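PDB 1ZCH: FMN reductase [NAD(P)H] from Bacillus subtilis, which uses NADH or NADPH to reduce FMN as a flavin-containing homodimer, and also reduces nitroaromatic compounds, quinones, chromates and azo dyes. Local coordinates for residues Ala73-Leu77 and Leu161-His165; Leu78-Asn84 and Leu149-Tyr154; Thr101-Val107 and Gly244-Glu248; Gly136-Gly140 and Pro157-Leu161. All coordinates share one frame; numbering follows the deposited sequence.

Contact 1 of 4, residues Ala73-Leu77 and Leu161-His165; sequences APVFL and LVIGH
Val75 and Leu77 pair with Ile163 and Leu161 as two neighbouring antiparallel strands, whose axes approach to 4.8 Å. The bond from Leu77 N to Leu161 O is nearly straight, 2.9 Å long at 172°. Ile163 N reaches Val75 O at 3.0 Å, whereas the return bond from Val75 N to Ile163 O is weak, 3.3 Å at 139°, where the strand begins after Ala73 and Pro74. Between these pairs, Phe76 stands opposite Val162 as a non-hydrogen-bonded pair.

Side chains alternate between two faces. On that of Val75, Leu77, Leu161 and Ile163, the methyl ends of Leu77 and Ile163 meet tightly, CD1 to CD1 at 3.4 Å. Ile163 CG1 is anti to its carbonyl carbon (chi1 -59°), and the extended chain beyond it carries CD1 to the leucine. On the other face Val162 spreads its two branches: CG1 presses on Ala73 CB at 3.3 Å, and CG2 lies at the edge of the Phe76 ring, near its plane. Gly164 leaves room for the Pro74 ring.

Aliphatic side chains thus cover one face, Phe76 with Val162 the other. Every second residue bonds across this inner strand pair; Phe76 and Val162 bond to strands 46-51 and 131-135.

Contact 2 of 4, residues Leu78-Asn84 and Leu149-Tyr154; sequences LFCADFN and LELPKY. With CA (calcium ion), chain C.
Leu78 CD2 and Leu149 CD1 press together at 3.4 Å, closer than usual for two methyl carbons, where the side chains meet at a slant. Leu78 has CG anti to its backbone N (chi1 178°), which carries the branch from the strand toward the loop. Beside this pair, Leu151 CD1 approaches Cys80 SG at 4.1 Å; the small, weakly polar thiol fits an apolar setting.

Farther along, the loop closes on the end of the strand. Phe83 N donates to Tyr154 O at 2.8 Å and 166°, and the CB atoms of these residues pack together. The Tyr154 ring has one face covered by Lys153 CG, 3.6 Å above its centre. Asp82 OD1 accepts from Asn84 N, forming an Asx turn that leads into helix 84-94; Asp82 OD2 bonds to Thr47 and to Tyr187 of the second subunit.

Asn84 lies across the Pro152 ring at about a right angle, ND2 to CG 3.8 Å, and water 1 joins its OD1 to Lys153 O. Its ND2 bonds to Gln190 and Tyr187 of the second subunit. At the outer edge Glu150, at positive phi in the Schellman motif ending helix 142-148, binds calcium through OE1 at 2.2 Å, alongside two waters and Asn189 of the second subunit.

The contact therefore grades from hydrocarbon to amide and carboxylate chemistry, and its polar edge joins the subunits through hydrogen bonds and a shared calcium ion.

Contact 3 of 4, residues Thr101-Val107 and Gly244-Glu248; sequences TNGLESV and GFKVE
Phe245 fills the tight side of this contact, its ring bounded by Thr101, Ser106 and Val107. Ser106 OG lies in the ring plane at the edge, 3.4 Å from Phe245 CD1, while Thr101 CG2 and Val107 CG2 approach obliquely. The hydroxyl is held by its bond to Gly103 O, which also accepts from Ser106 N. At the next residue, Lys246 N donates to Thr101 O at 2.9 Å and 170°, tying the two backbones. The Leu104 and Val247 side chains lie side by side, adding an apolar contact to this packed part.

Glu248 grips the neighbouring end. Its chain is bent at chi2 (-94°), bringing OE1 to Leu104 N at 2.7 Å on the syn side of the carboxylate, beside Gly103 CA. OE2 bonds to Arg237 N of the second subunit and, through water 6, to Glu105 N.

The other side is looser and watery. Lys246 runs alongside Asn102 before its bend at chi4 (70°) brings NZ to Asn102 OD1 at 3.0 Å, while Asn102 ND2 turns to Glu99. Water 4 connects Thr101 OG1, Asn102 OD1 and Gly244 O.

Gly244, at positive phi, closes helix 236-242 in a Schellman motif. The C-terminal tail that follows lies against the start of helix 104-127, with a carboxylate binding a backbone N-H in its first turn, next to the dimer interface.

Contact 4 of 4, residues Gly136-Gly140 and Pro157-Leu161; sequences GAVRG and PLSGL. With FMN (flavin mononucleotide), chain D.
Val138 and Arg139 reach from the short 3-10 turn to strand 155-164 in different ways, the valine with its branches against the backbone and the arginine alongside it. Val138 CG2 sits 3.6 Å from Leu158 O and 3.7 Å from Ser159 CA. CG1 of Val138 spreads the other way and lies against the backbone at Gly160, 4.0 Å from its N. A branched aliphatic residue thus puts one methyl on each part of the strand backbone, in a buried apolar setting completed by Phe76, Leu78 and Leu145.

Arg139 lays its CG and CD along the carbonyls of Pro157 and Leu158, then bends at the bond before NE. NH1 of Arg139 comes back to Leu158 O at 2.8 Å, but the angle of only 123° makes this a weak bond, and the flat guanidinium meets the oxygen obliquely. Its stronger polar partner is Glu105 of the second subunit, which forms a salt bridge with NH2.

Ser159 turns OG anti to its backbone N (chi1 -179°), where it donates to Gly160 O at 3.0 Å on an in-plane lone pair. Ser159 OG also stands 4.0 Å from FMN C7M, a plain contact. Gly136 N, meanwhile, donates to FMN N5 at 2.7 Å and 166°; lacking a side chain, Gly136 lets its backbone N-H come close to the isoalloxazine.

Leu158 and Ser159 both pair with Phe79 in a classic beta bulge. Together, the bulged strand and the turn after strand 131-135 form part of the flavin pocket of the nitroreductase fold, where a backbone N-H meets the redox-active N5.

How the contacts relate
From the N terminus, the first element the contacts use is strand 75-82 with its flanking residues, giving 73-77 to contact 1 and 78-84 to contact 2. Contact 1 closes the longer loop, returning at 161-165, and contact 2, returning at 149-154, is nested inside it. Residues 101-107 open contact 3, whose partner 244-248 lies near the C terminus, so contact 3 crosses contacts 1 and 2. Contact 4, from 136-140 to 157-161, closes a short loop nested within that of contact 3; it crosses contact 2 and shares Leu161 with contact 1. Contacts 1, 2 and 4 bind the central sheet to the flavin turn and calcium-binding loop; contact 3 joins helix 104-127 to the C-terminal tail.

Contact 1 of 4, residues Ala73-Leu77 and Leu161-His165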
loop_
_atom_site.group_PDB
_atom_site.type_symbol
_atom_site.label_atom_id
_atom_site.label_comp_id
_atom_site.label_asym_id
_atom_site.label_seq_id
_atom_site.Cartn_x
_atom_site.Cartn_y
_atom_site.Cartn_z
ATOM N N ALA A 73 -6.151 22.022 6.574
ATOM C CA ALA A 73 -6.804 20.926 7.290
ATOM C C ALA A 73 -6.272 20.813 8.714
ATOM O O ALA A 73 -5.103 21.089 8.966
ATOM C CB ALA A 73 -6.592 19.609 6.551
ATOM N N PRO A 74 -7.127 20.391 9.662
ATOM C CA PRO A 74 -6.743 20.247 11.070
ATOM C C PRO A 74 -5.860 19.043 11.397
ATOM O O PRO A 74 -5.199 19.014 12.438
ATOM C CB PRO A 74 -8.090 20.171 11.779
ATOM C CG PRO A 74 -8.930 19.431 10.792
ATOM C CD PRO A 74 -8.560 20.098 9.480
ATOM N N VAL A 75 -5.838 18.060 10.505
ATOM C CA VAL A 75 -5.057 16.853 10.743
ATOM C C VAL A 75 -4.147 16.437 9.593
ATOM O O VAL A 75 -4.554 16.438 8.431
ATOM C CB VAL A 75 -5.993 15.655 11.052
ATOM C CG1 VAL A 75 -5.172 14.372 11.223
ATOM C CG2 VAL A 75 -6.811 15.938 12.305
ATOM N N PHE A 76 -2.906 16.097 9.931
ATOM C CA PHE A 76 -1.944 15.601 8.951
ATOM C C PHE A 76 -1.366 14.312 9.524
ATOM O O PHE A 76 -0.774 14.324 10.602
ATOM C CB PHE A 76 -0.789 16.575 8.714
ATOM C CG PHE A 76 0.222 16.072 7.708
ATOM C CD1 PHE A 76 0.020 16.256 6.340
ATOM C CD2 PHE A 76 1.344 15.357 8.127
ATOM C CE1 PHE A 76 0.922 15.733 5.402
ATOM C CE2 PHE A 76 2.253 14.829 7.200
ATOM C CZ PHE A 76 2.040 15.016 5.836
ATOM N N LEU A 77 -1.548 13.206 8.811
ATOM C CA LEU A 77 -1.015 11.920 9.248
ATOM C C LEU A 77 0.181 11.581 8.370
ATOM O O LEU A 77 0.135 11.770 7.154
ATOM C CB LEU A 77 -2.059 10.810 9.093
ATOM C CG LEU A 77 -3.400 10.966 9.811
ATOM C CD1 LEU A 77 -4.254 9.719 9.578
ATOM C CD2 LEU A 77 -3.160 11.182 11.300
ATOM N N LEU A 161 -1.176 12.043 4.788
ATOM C CA LEU A 161 -2.588 11.945 4.470
ATOM C C LEU A 161 -3.256 13.106 5.184
ATOM O O LEU A 161 -3.245 13.181 6.411
ATOM C CB LEU A 161 -3.197 10.625 4.956
ATOM C CG LEU A 161 -4.684 10.463 4.590
ATOM C CD1 LEU A 161 -4.844 10.398 3.060
ATOM C CD2 LEU A 161 -5.249 9.206 5.238
ATOM N N VAL A 162 -3.801 14.024 4.399
ATOM C CA VAL A 162 -4.496 15.175 4.944
ATOM C C VAL A 162 -5.910 14.719 5.293
ATOM O O VAL A 162 -6.528 13.973 4.536
ATOM C CB VAL A 162 -4.557 16.317 3.901
ATOM C CG1 VAL A 162 -5.438 17.450 4.407
ATOM C CG2 VAL A 162 -3.152 16.831 3.614
ATOM N N ILE A 163 -6.408 15.145 6.450
ATOM C CA ILE A 163 -7.756 14.785 6.874
ATOM C C ILE A 163 -8.463 16.002 7.470
ATOM O O ILE A 163 -7.872 16.766 8.239
ATOM C CB ILE A 163 -7.741 13.649 7.930
ATOM C CG1 ILE A 163 -7.060 12.406 7.349
ATOM C CG2 ILE A 163 -9.172 13.308 8.349
ATOM C CD1 ILE A 163 -7.006 11.228 8.309
ATOM N N GLY A 164 -9.726 16.182 7.098
ATOM C CA GLY A 164 -10.494 17.302 7.609
ATOM C C GLY A 164 -11.896 17.316 7.034
ATOM O O GLY A 164 -12.265 16.433 6.263
ATOM N N HIS A 165 -12.684 18.316 7.412
ATOM C CA HIS A 165 -14.044 18.439 6.905
ATOM C C HIS A 165 -13.996 19.197 5.577
ATOM O O HIS A 165 -13.426 20.283 5.486
ATOM C CB HIS A 165 -14.913 19.158 7.945
ATOM C CG HIS A 165 -15.106 18.362 9.201
ATOM N ND1 HIS A 165 -16.003 17.320 9.287
ATOM C CD2 HIS A 165 -14.466 18.405 10.393
ATOM C CE1 HIS A 165 -15.908 16.754 10.478
ATOM N NE2 HIS A 165 -14.982 17.393 11.168
#

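Contact 2 of 4, residues Leu78-Asn84 and Leu149-Tyr154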
loop_
_atom_site.group_PDB
_atom_site.type_symbol
_atom_site.label_atom_id
_atom_site.label_comp_id
_atom_site.label_asym_id
_atom_site.label_seq_id
_atom_site.Cartn_x
_atom_site.Cartn_y
_atom_site.Cartn_z
ATOM N N LEU A 78 1.255 11.095 8.980
ATOM C CA LEU A 78 2.429 10.706 8.207
ATOM C C LEU A 78 2.596 9.198 8.315
ATOM O O LEU A 78 2.777 8.664 9.408
ATOM C CB LEU A 78 3.696 11.390 8.728
ATOM C CG LEU A 78 4.953 10.965 7.954
ATOM C CD1 LEU A 78 4.838 11.414 6.506
ATOM C CD2 LEU A 78 6.191 11.567 8.601
ATOM N N PHE A 79 2.507 8.515 7.178
ATOM C CA PHE A 79 2.665 7.067 7.141
ATOM C C PHE A 79 4.123 6.767 6.823
ATOM O O PHE A 79 4.645 7.191 5.788
ATOM C CB PHE A 79 1.745 6.465 6.073
ATOM C CG PHE A 79 0.290 6.514 6.439
ATOM C CD1 PHE A 79 -0.347 5.392 6.962
ATOM C CD2 PHE A 79 -0.435 7.701 6.311
ATOM C CE1 PHE A 79 -1.688 5.448 7.356
ATOM C CE2 PHE A 79 -1.773 7.768 6.702
ATOM C CZ PHE A 79 -2.401 6.642 7.226
ATOM N N CYS A 80 4.778 6.047 7.728
ATOM C CA CYS A 80 6.188 5.702 7.575
ATOM C C CYS A 80 6.410 4.201 7.591
ATOM O O CYS A 80 5.723 3.477 8.308
ATOM C CB CYS A 80 7.012 6.283 8.730
ATOM S SG CYS A 80 6.791 8.038 9.068
ATOM N N ALA A 81 7.370 3.740 6.798
ATOM C CA ALA A 81 7.739 2.332 6.814
ATOM C C ALA A 81 8.496 2.276 8.140
ATOM O O ALA A 81 9.244 3.206 8.459
ATOM C CB ALA A 81 8.672 2.013 5.653
ATOM N N ASP A 82 8.316 1.211 8.914
ATOM C CA ASP A 82 8.976 1.125 10.213
ATOM C C ASP A 82 9.582 -0.241 10.514
ATOM O O ASP A 82 8.864 -1.234 10.645
ATOM C CB ASP A 82 7.968 1.481 11.319
ATOM C CG ASP A 82 8.615 1.626 12.696
ATOM O OD1 ASP A 82 9.471 0.794 13.061
ATOM O OD2 ASP A 82 8.244 2.568 13.427
ATOM N N PHE A 83 10.908 -0.287 10.604
ATOM C CA PHE A 83 11.610 -1.519 10.950
ATOM C C PHE A 83 12.377 -1.265 12.249
ATOM O O PHE A 83 13.277 -2.025 12.621
ATOM C CB PHE A 83 12.558 -1.948 9.820
ATOM C CG PHE A 83 11.891 -2.787 8.762
ATOM C CD1 PHE A 83 11.874 -4.173 8.863
ATOM C CD2 PHE A 83 11.237 -2.185 7.688
ATOM C CE1 PHE A 83 11.212 -4.958 7.908
ATOM C CE2 PHE A 83 10.571 -2.956 6.729
ATOM C CZ PHE A 83 10.559 -4.343 6.841
ATOM N N ASN A 84 12.013 -0.183 12.938
ATOM C CA ASN A 84 12.644 0.151 14.218
ATOM C C ASN A 84 12.070 -0.773 15.293
ATOM O O ASN A 84 12.798 -1.272 16.153
ATOM C CB ASN A 84 12.389 1.616 14.596
ATOM C CG ASN A 84 12.948 1.968 15.969
ATOM O OD1 ASN A 84 14.112 1.688 16.266
ATOM N ND2 ASN A 84 12.123 2.583 16.808
ATOM N N LEU A 149 10.316 15.328 12.955
ATOM C CA LEU A 149 9.456 14.385 13.658
ATOM C C LEU A 149 10.205 13.329 14.464
ATOM O O LEU A 149 9.596 12.406 15.010
ATOM C CB LEU A 149 8.511 13.721 12.655
ATOM C CG LEU A 149 7.665 14.731 11.868
ATOM C CD1 LEU A 149 6.700 14.000 10.939
ATOM C CD2 LEU A 149 6.898 15.620 12.843
ATOM N N GLU A 150 11.524 13.474 14.533
ATOM C CA GLU A 150 12.367 12.558 15.287
ATOM C C GLU A 150 12.273 11.106 14.830
ATOM O O GLU A 150 12.259 10.191 15.654
ATOM C CB GLU A 150 12.029 12.653 16.779
ATOM C CG GLU A 150 12.359 14.007 17.399
ATOM C CD GLU A 150 11.916 14.120 18.848
ATOM O OE1 GLU A 150 12.190 13.187 19.630
ATOM O OE2 GLU A 150 11.304 15.148 19.209
ATOM N N LEU A 151 12.210 10.892 13.520
ATOM C CA LEU A 151 12.141 9.532 12.998
ATOM C C LEU A 151 13.520 8.915 13.196
ATOM O O LEU A 151 14.526 9.456 12.733
ATOM C CB LEU A 151 11.765 9.542 11.513
ATOM C CG LEU A 151 10.502 10.339 11.162
ATOM C CD1 LEU A 151 10.193 10.180 9.674
ATOM C CD2 LEU A 151 9.332 9.859 12.012
ATOM N N PRO A 152 13.587 7.776 13.898
ATOM C CA PRO A 152 14.871 7.116 14.146
ATOM C C PRO A 152 15.337 6.258 12.978
ATOM O O PRO A 152 14.661 6.150 11.955
ATOM C CB PRO A 152 14.575 6.276 15.381
ATOM C CG PRO A 152 13.184 5.773 15.062
ATOM C CD PRO A 152 12.484 7.031 14.537
ATOM N N LYS A 153 16.505 5.651 13.138
ATOM C CA LYS A 153 17.039 4.770 12.111
ATOM C C LYS A 153 16.010 3.653 11.887
ATOM O O LYS A 153 15.314 3.249 12.822
ATOM C CB LYS A 153 18.375 4.187 12.583
ATOM C CG LYS A 153 19.081 3.284 11.588
ATOM C CD LYS A 153 20.440 2.866 12.137
ATOM C CE LYS A 153 21.182 1.941 11.192
ATOM N NZ LYS A 153 22.520 1.586 11.754
ATOM N N TYR A 154 15.913 3.189 10.642
ATOM C CA TYR A 154 14.990 2.128 10.217
ATOM C C TYR A 154 13.548 2.588 10.020
ATOM O O TYR A 154 12.636 1.773 9.884
ATOM C CB TYR A 154 15.038 0.945 11.187
ATOM C CG TYR A 154 16.421 0.346 11.287
ATOM C CD1 TYR A 154 17.076 -0.137 10.153
ATOM C CD2 TYR A 154 17.092 0.293 12.508
ATOM C CE1 TYR A 154 18.366 -0.653 10.233
ATOM C CE2 TYR A 154 18.382 -0.223 12.598
ATOM C CZ TYR A 154 19.013 -0.693 11.462
ATOM O OH TYR A 154 20.282 -1.217 11.559
HETATM CA CA CA C . 11.810 11.841 21.381
HETATM O O HOH W 1 16.311 2.843 15.330
HETATM O O HOH W 2 11.612 10.038 19.760
HETATM O O HOH W 3 9.325 11.908 20.871
#

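Contact 3 of 4, residues Thr101-Val107 and Gly244-Glu248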
loop_
_atom_site.group_PDB
_atom_site.type_symbol
_atom_site.label_atom_id
_atom_site.label_comp_id
_atom_site.label_asym_id
_atom_site.label_seq_id
_atom_site.Cartn_x
_atom_site.Cartn_y
_atom_site.Cartn_z
ATOM N N THR A 101 16.899 -5.636 6.659
ATOM C CA THR A 101 17.113 -4.260 6.218
ATOM C C THR A 101 18.335 -4.072 5.318
ATOM O O THR A 101 18.623 -2.954 4.878
ATOM C CB THR A 101 17.238 -3.317 7.414
ATOM O OG1 THR A 101 18.144 -3.880 8.373
ATOM C CG2 THR A 101 15.874 -3.101 8.054
ATOM N N ASN A 102 19.049 -5.156 5.037
ATOM C CA ASN A 102 20.223 -5.065 4.176
ATOM C C ASN A 102 19.928 -5.419 2.718
ATOM O O ASN A 102 20.841 -5.618 1.915
ATOM C CB ASN A 102 21.350 -5.941 4.729
ATOM C CG ASN A 102 21.918 -5.388 6.027
ATOM O OD1 ASN A 102 22.109 -4.179 6.159
ATOM N ND2 ASN A 102 22.193 -6.265 6.986
ATOM N N GLY A 103 18.643 -5.481 2.387
ATOM C CA GLY A 103 18.219 -5.784 1.031
ATOM C C GLY A 103 16.918 -5.053 0.755
ATOM O O GLY A 103 16.191 -4.717 1.690
ATOM N N LEU A 104 16.617 -4.803 -0.516
ATOM C CA LEU A 104 15.398 -4.089 -0.885
ATOM C C LEU A 104 14.092 -4.775 -0.487
ATOM O O LEU A 104 13.033 -4.149 -0.501
ATOM C CB LEU A 104 15.397 -3.792 -2.390
ATOM C CG LEU A 104 16.401 -2.706 -2.807
ATOM C CD1 LEU A 104 16.438 -2.565 -4.320
ATOM C CD2 LEU A 104 16.009 -1.384 -2.156
ATOM N N GLU A 105 14.153 -6.052 -0.121
ATOM C CA GLU A 105 12.941 -6.757 0.293
ATOM C C GLU A 105 12.288 -6.003 1.455
ATOM O O GLU A 105 11.064 -5.893 1.523
ATOM C CB GLU A 105 13.275 -8.194 0.714
ATOM C CG GLU A 105 12.157 -8.945 1.451
ATOM C CD GLU A 105 10.874 -9.110 0.637
ATOM O OE1 GLU A 105 10.884 -8.868 -0.590
ATOM O OE2 GLU A 105 9.845 -9.500 1.235
ATOM N N SER A 106 13.112 -5.480 2.363
ATOM C CA SER A 106 12.602 -4.735 3.515
ATOM C C SER A 106 11.872 -3.478 3.052
ATOM O O SER A 106 10.838 -3.106 3.609
ATOM C CB SER A 106 13.751 -4.346 4.453
ATOM O OG SER A 106 14.719 -3.562 3.775
ATOM N N VAL A 107 12.414 -2.830 2.026
ATOM C CA VAL A 107 11.813 -1.618 1.483
ATOM C C VAL A 107 10.447 -1.944 0.879
ATOM O O VAL A 107 9.483 -1.199 1.068
ATOM C CB VAL A 107 12.732 -0.976 0.409
ATOM C CG1 VAL A 107 12.005 0.161 -0.310
ATOM C CG2 VAL A 107 14.011 -0.450 1.075
ATOM N N GLY A 244 19.378 3.465 7.492
ATOM C CA GLY A 244 19.717 2.085 7.800
ATOM C C GLY A 244 19.321 1.013 6.807
ATOM O O GLY A 244 19.525 -0.170 7.069
ATOM N N PHE A 245 18.751 1.407 5.676
ATOM C CA PHE A 245 18.352 0.442 4.660
ATOM C C PHE A 245 19.449 0.356 3.607
ATOM O O PHE A 245 19.867 1.373 3.050
ATOM C CB PHE A 245 17.035 0.870 4.014
ATOM C CG PHE A 245 15.857 0.788 4.942
ATOM C CD1 PHE A 245 15.127 -0.392 5.059
ATOM C CD2 PHE A 245 15.493 1.883 5.722
ATOM C CE1 PHE A 245 14.052 -0.483 5.939
ATOM C CE2 PHE A 245 14.416 1.801 6.609
ATOM C CZ PHE A 245 13.696 0.616 6.716
ATOM N N LYS A 246 19.922 -0.855 3.342
ATOM C CA LYS A 246 20.973 -1.041 2.356
ATOM C C LYS A 246 20.463 -1.757 1.118
ATOM O O LYS A 246 19.562 -2.590 1.193
ATOM C CB LYS A 246 22.133 -1.842 2.949
ATOM C CG LYS A 246 22.784 -1.207 4.166
ATOM C CD LYS A 246 24.064 -1.944 4.527
ATOM C CE LYS A 246 24.664 -1.433 5.827
ATOM N NZ LYS A 246 23.833 -1.818 7.005
ATOM N N VAL A 247 21.036 -1.409 -0.027
ATOM C CA VAL A 247 20.670 -2.043 -1.282
ATOM C C VAL A 247 21.644 -3.202 -1.454
ATOM O O VAL A 247 22.859 -3.000 -1.425
ATOM C CB VAL A 247 20.825 -1.065 -2.466
ATOM C CG1 VAL A 247 20.528 -1.781 -3.776
ATOM C CG2 VAL A 247 19.887 0.125 -2.280
ATOM N N GLU A 248 21.122 -4.414 -1.618
ATOM C CA GLU A 248 21.996 -5.568 -1.776
ATOM C C GLU A 248 22.857 -5.414 -3.024
ATOM O O GLU A 248 22.464 -4.756 -3.986
ATOM C CB GLU A 248 21.186 -6.870 -1.856
ATOM C CG GLU A 248 20.251 -6.972 -3.045
ATOM C CD GLU A 248 18.842 -6.516 -2.725
ATOM O OE1 GLU A 248 18.683 -5.390 -2.212
ATOM O OE2 GLU A 248 17.897 -7.287 -2.995
HETATM O O HOH W 4 20.416 -2.514 7.614
HETATM O O HOH W 5 16.884 -1.899 1.862
HETATM O O HOH W 6 16.339 -7.883 -0.928
#

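Contact 4 of 4, residues Gly136-Gly140 and Pro157-Leu161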
loop_
_atom_site.group_PDB
_atom_site.type_symbol
_atom_site.label_atom_id
_atom_site.label_comp_id
_atom_site.label_asym_id
_atom_site.label_seq_id
_atom_site.Cartn_x
_atom_site.Cartn_y
_atom_site.Cartn_z
ATOM N N GLY A 136 2.433 12.564 -1.313
ATOM C CA GLY A 136 3.664 11.849 -1.602
ATOM C C GLY A 136 4.873 12.762 -1.557
ATOM O O GLY A 136 6.012 12.293 -1.488
ATOM N N ALA A 137 4.623 14.069 -1.580
ATOM C CA ALA A 137 5.692 15.062 -1.558
ATOM C C ALA A 137 6.524 15.053 -0.278
ATOM O O ALA A 137 7.524 15.766 -0.185
ATOM C CB ALA A 137 5.113 16.454 -1.794
ATOM N N VAL A 138 6.119 14.262 0.713
ATOM C CA VAL A 138 6.894 14.184 1.945
ATOM C C VAL A 138 8.258 13.574 1.627
ATOM O O VAL A 138 9.207 13.712 2.400
ATOM C CB VAL A 138 6.199 13.318 3.026
ATOM C CG1 VAL A 138 4.904 13.982 3.464
ATOM C CG2 VAL A 138 5.935 11.908 2.492
ATOM N N ARG A 139 8.354 12.897 0.484
ATOM C CA ARG A 139 9.612 12.284 0.087
ATOM C C ARG A 139 10.545 13.282 -0.610
ATOM O O ARG A 139 11.655 12.924 -1.002
ATOM C CB ARG A 139 9.358 11.080 -0.831
ATOM C CG ARG A 139 8.537 9.964 -0.182
ATOM C CD ARG A 139 8.835 8.604 -0.812
ATOM N NE ARG A 139 8.348 8.471 -2.184
ATOM C CZ ARG A 139 7.144 8.009 -2.515
ATOM N NH1 ARG A 139 6.289 7.634 -1.570
ATOM N NH2 ARG A 139 6.800 7.899 -3.794
ATOM N N GLY A 140 10.096 14.529 -0.744
ATOM C CA GLY A 140 10.896 15.557 -1.398
ATOM C C GLY A 140 12.024 16.107 -0.540
ATOM O O GLY A 140 13.113 16.381 -1.039
ATOM N N PRO A 157 9.768 8.159 5.842
ATOM C CA PRO A 157 8.471 8.659 5.383
ATOM C C PRO A 157 8.105 8.179 3.989
ATOM O O PRO A 157 8.941 8.158 3.086
ATOM C CB PRO A 157 8.652 10.169 5.446
ATOM C CG PRO A 157 10.087 10.327 5.030
ATOM C CD PRO A 157 10.776 9.237 5.834
ATOM N N LEU A 158 6.851 7.782 3.820
ATOM C CA LEU A 158 6.378 7.329 2.519
ATOM C C LEU A 158 5.292 8.252 1.984
ATOM O O LEU A 158 5.367 8.714 0.847
ATOM C CB LEU A 158 5.864 5.892 2.613
ATOM C CG LEU A 158 7.016 4.885 2.651
ATOM C CD1 LEU A 158 6.523 3.516 3.062
ATOM C CD2 LEU A 158 7.670 4.842 1.272
ATOM N N SER A 159 4.292 8.543 2.807
ATOM C CA SER A 159 3.218 9.421 2.363
ATOM C C SER A 159 2.428 10.020 3.510
ATOM O O SER A 159 2.218 9.384 4.540
ATOM C CB SER A 159 2.255 8.657 1.449
ATOM O OG SER A 159 1.200 9.492 0.983
ATOM N N GLY A 160 2.000 11.261 3.323
ATOM C CA GLY A 160 1.190 11.894 4.336
ATOM C C GLY A 160 -0.249 11.688 3.913
ATOM O O GLY A 160 -0.521 11.181 2.819
ATOM N N LEU A 161 -1.176 12.043 4.788
ATOM C CA LEU A 161 -2.588 11.945 4.470
ATOM C C LEU A 161 -3.256 13.106 5.184
ATOM O O LEU A 161 -3.245 13.181 6.411
ATOM C CB LEU A 161 -3.197 10.625 4.956
ATOM C CG LEU A 161 -4.684 10.463 4.590
ATOM C CD1 LEU A 161 -4.844 10.398 3.060
ATOM C CD2 LEU A 161 -5.249 9.206 5.238
HETATM N N1 FMN D . -2.217 15.054 -4.196
HETATM C C2 FMN D . -1.680 16.254 -3.903
HETATM O O2 FMN D . -2.294 17.280 -4.028
HETATM N N3 FMN D . -0.332 16.380 -3.416
HETATM C C4 FMN D . 0.485 15.262 -3.213
HETATM O O4 FMN D . 1.621 15.418 -2.803
HETATM C C4A FMN D . -0.094 13.947 -3.513
HETATM N N5 FMN D . 0.657 12.811 -3.346
HETATM C C5A FMN D . 0.024 11.588 -3.464
HETATM C C6 FMN D . 0.769 10.417 -3.094
HETATM C C7 FMN D . 0.196 9.149 -3.130
HETATM C C7M FMN D . 1.002 7.953 -2.667
HETATM C C8 FMN D . -1.194 8.981 -3.595
HETATM C C8M FMN D . -1.879 7.638 -3.611
HETATM C C9 FMN D . -1.941 10.122 -4.003
HETATM C C9A FMN D . -1.353 11.429 -3.931
HETATM N N10 FMN D . -2.080 12.674 -4.236
HETATM C C10 FMN D . -1.500 13.897 -4.006
HETATM C "C1'" FMN D . -3.484 12.588 -4.756
HETATM C "C2'" FMN D . -3.541 12.190 -6.270
HETATM O "O2'" FMN D . -3.231 13.352 -7.052
HETATM C "C3'" FMN D . -4.958 11.671 -6.558
HETATM O "O3'" FMN D . -5.173 10.484 -5.769
HETATM C "C4'" FMN D . -5.140 11.310 -8.052
HETATM O "O4'" FMN D . -5.016 12.468 -8.885
HETATM C "C5'" FMN D . -6.502 10.652 -8.217
HETATM O "O5'" FMN D . -7.633 11.705 -7.961
HETATM P P FMN D . -8.631 11.386 -6.837
HETATM O O1P FMN D . -9.551 10.352 -7.278
HETATM O O2P FMN D . -9.375 12.594 -6.538
HETATM O O3P FMN D . -7.933 10.930 -5.640
#